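Local coordinates for diadenosine tetraphosphatase, putative (Trypanosoma brucei, PDB 2QJC), which probably hydrolyses phosphoester or phosphoanhydride bonds, perhaps of diadenosine tetraphosphate, as a manganese-binding enzyme of the calcineurin-like phosphoesterase family, at residues D26-R31 and V53-N58. Residues are numbered along the deposited sequence; the frame is centred on the assembly and turned at random.
Sequences DIHGCR and VGDLVN. With MN (manganese (II) ion), chain B.
The first manganese site of this metallophosphoesterase is built where the loop after strand 21-24 meets the loop after strand 49-52: Asp26 and His28 come from one, Asp55 from the other. Asp26 OD2 binds the manganese at 2.2 Å, His28 NE2 at 2.5 Å and Asp55 OD2 at 2.1 Å, and a water is a further ligand. The two carboxylates run side by side with their planes about perpendicular, and the shared metal probably offsets the repulsion between Asp26 OD2 and Asp55 OD2, 3.1 Å apart. With CG anti to its carbonyl carbon (chi1 -62°), Asp26 turns OD2 to the metal while OD1 lies against Val53 CG2 and accepts a bond from His204 N. Asp55 OD1 is likewise held, by His82 N.

His28 is fixed at both ring nitrogens. With NE2 on the metal, the other ring nitrogen, ND1, donates to Val57 O at 2.6 Å, a bond 20° out of the ring plane, and only weakly to Asn58 O; this pairing sets the ring's rotation and could make NE2 a better metal donor. Asp55 CB sits over one ring face in a CH-pi contact. The backbones of the two loops are also laced together: His28 N to Asp55 O at 2.9 Å, then Gly29 N to Leu56 O at 2.8 Å. A water accepts from Ile27 N and donates to Gly54 O.

Asp55 also binds the second manganese, which Asn81, His141 and His204 also bind. An aspartate bridging two metals, with the DxH and GDxVxxG sequence motifs on adjacent loops, is the hallmark of the PPP-type calcineurin-like phosphoesterase active site.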
loop_
_atom_site.group_PDB
_atom_site.type_symbol
_atom_site.label_atom_id
_atom_site.label_comp_id
_atom_site.label_asym_id
_atom_site.label_seq_id
_atom_site.Cartn_x
_atom_site.Cartn_y
_atom_site.Cartn_z
ATOM N N ASP A 26 -1.145 -0.583 -5.339
ATOM C CA ASP A 26 -2.548 -0.156 -5.318
ATOM C C ASP A 26 -3.443 -1.029 -6.200
ATOM O O ASP A 26 -3.262 -1.089 -7.415
ATOM C CB ASP A 26 -2.663 1.323 -5.745
ATOM C CG ASP A 26 -1.922 2.272 -4.803
ATOM O OD1 ASP A 26 -0.757 1.980 -4.441
ATOM O OD2 ASP A 26 -2.496 3.324 -4.431
ATOM N N ILE A 27 -4.412 -1.697 -5.577
ATOM C CA ILE A 27 -5.339 -2.573 -6.302
ATOM C C ILE A 27 -6.582 -1.833 -6.834
ATOM O O ILE A 27 -7.011 -2.054 -7.969
ATOM C CB ILE A 27 -5.776 -3.759 -5.409
ATOM C CG1 ILE A 27 -4.551 -4.603 -5.030
ATOM C CG2 ILE A 27 -6.757 -4.635 -6.160
ATOM C CD1 ILE A 27 -4.794 -5.602 -3.905
ATOM N N HIS A 28 -7.154 -0.957 -6.016
ATOM C CA HIS A 28 -8.318 -0.177 -6.430
ATOM C C HIS A 28 -9.395 -0.997 -7.147
ATOM O O HIS A 28 -9.724 -0.726 -8.303
ATOM C CB HIS A 28 -7.873 0.986 -7.337
ATOM C CG HIS A 28 -7.386 2.189 -6.589
ATOM N ND1 HIS A 28 -8.167 2.861 -5.673
ATOM C CD2 HIS A 28 -6.206 2.855 -6.637
ATOM C CE1 HIS A 28 -7.493 3.890 -5.190
ATOM N NE2 HIS A 28 -6.301 3.909 -5.759
ATOM N N GLY A 29 -9.925 -2.004 -6.463
ATOM C CA GLY A 29 -10.972 -2.831 -7.038
ATOM C C GLY A 29 -10.676 -3.619 -8.305
ATOM O O GLY A 29 -11.611 -4.124 -8.927
ATOM N N CYS A 30 -9.410 -3.729 -8.706
ATOM C CA CYS A 30 -9.073 -4.493 -9.912
ATOM C C CYS A 30 -8.798 -5.958 -9.559
ATOM O O CYS A 30 -7.656 -6.428 -9.633
ATOM C CB CYS A 30 -7.855 -3.892 -10.609
ATOM S SG CYS A 30 -8.126 -2.233 -11.289
ATOM N N ARG A 31 -9.862 -6.668 -9.185
ATOM C CA ARG A 31 -9.781 -8.077 -8.788
ATOM C C ARG A 31 -9.195 -9.001 -9.850
ATOM O O ARG A 31 -8.333 -9.833 -9.554
ATOM C CB ARG A 31 -11.167 -8.597 -8.394
ATOM C CG ARG A 31 -11.119 -9.875 -7.555
ATOM C CD ARG A 31 -12.291 -10.791 -7.833
ATOM N NE ARG A 31 -12.274 -11.281 -9.209
ATOM C CZ ARG A 31 -13.124 -10.892 -10.155
ATOM N NH1 ARG A 31 -14.070 -10.004 -9.883
ATOM N NH2 ARG A 31 -13.028 -11.389 -11.382
ATOM N N VAL A 53 -0.452 -2.744 -0.069
ATOM C CA VAL A 53 -0.026 -1.414 0.363
ATOM C C VAL A 53 -1.236 -0.505 0.636
ATOM O O VAL A 53 -1.088 0.675 0.965
ATOM C CB VAL A 53 0.888 -0.727 -0.689
ATOM C CG1 VAL A 53 2.136 -1.587 -0.945
ATOM C CG2 VAL A 53 0.109 -0.458 -1.979
ATOM N N GLY A 54 -2.437 -1.058 0.502
ATOM C CA GLY A 54 -3.624 -0.262 0.754
ATOM C C GLY A 54 -4.267 0.257 -0.514
ATOM O O GLY A 54 -3.737 0.058 -1.607
ATOM N N ASP A 55 -5.396 0.947 -0.363
ATOM C CA ASP A 55 -6.138 1.473 -1.503
ATOM C C ASP A 55 -6.694 0.262 -2.236
ATOM O O ASP A 55 -6.457 0.054 -3.428
ATOM C CB ASP A 55 -5.228 2.309 -2.418
ATOM C CG ASP A 55 -5.358 3.805 -2.167
ATOM O OD1 ASP A 55 -5.862 4.193 -1.089
ATOM O OD2 ASP A 55 -4.952 4.598 -3.047
ATOM N N LEU A 56 -7.435 -0.543 -1.483
ATOM C CA LEU A 56 -8.055 -1.756 -1.991
ATOM C C LEU A 56 -9.332 -1.457 -2.771
ATOM O O LEU A 56 -9.746 -2.239 -3.635
ATOM C CB LEU A 56 -8.401 -2.671 -0.819
ATOM C CG LEU A 56 -7.320 -2.805 0.253
ATOM C CD1 LEU A 56 -7.803 -3.748 1.344
ATOM C CD2 LEU A 56 -6.028 -3.314 -0.389
ATOM N N VAL A 57 -9.939 -0.314 -2.471
ATOM C CA VAL A 57 -11.200 0.074 -3.092
ATOM C C VAL A 57 -11.186 1.329 -3.969
ATOM O O VAL A 57 -10.151 1.982 -4.163
ATOM C CB VAL A 57 -12.273 0.281 -2.005
ATOM C CG1 VAL A 57 -12.227 -0.874 -1.004
ATOM C CG2 VAL A 57 -12.033 1.605 -1.288
ATOM N N ASN A 58 -12.369 1.646 -4.492
ATOM C CA ASN A 58 -12.601 2.814 -5.335
ATOM C C ASN A 58 -11.945 2.731 -6.713
ATOM O O ASN A 58 -10.900 2.096 -6.887
ATOM C CB ASN A 58 -12.139 4.078 -4.598
ATOM C CG ASN A 58 -12.817 5.341 -5.110
ATOM O OD1 ASN A 58 -13.958 5.305 -5.573
ATOM N ND2 ASN A 58 -12.125 6.466 -5.004
HETATM MN MN MN B . -4.120 4.757 -4.968
HETATM O O HOH W 1 -3.364 -2.499 -2.635
HETATM O O HOH W 2 -3.245 5.004 -7.019
#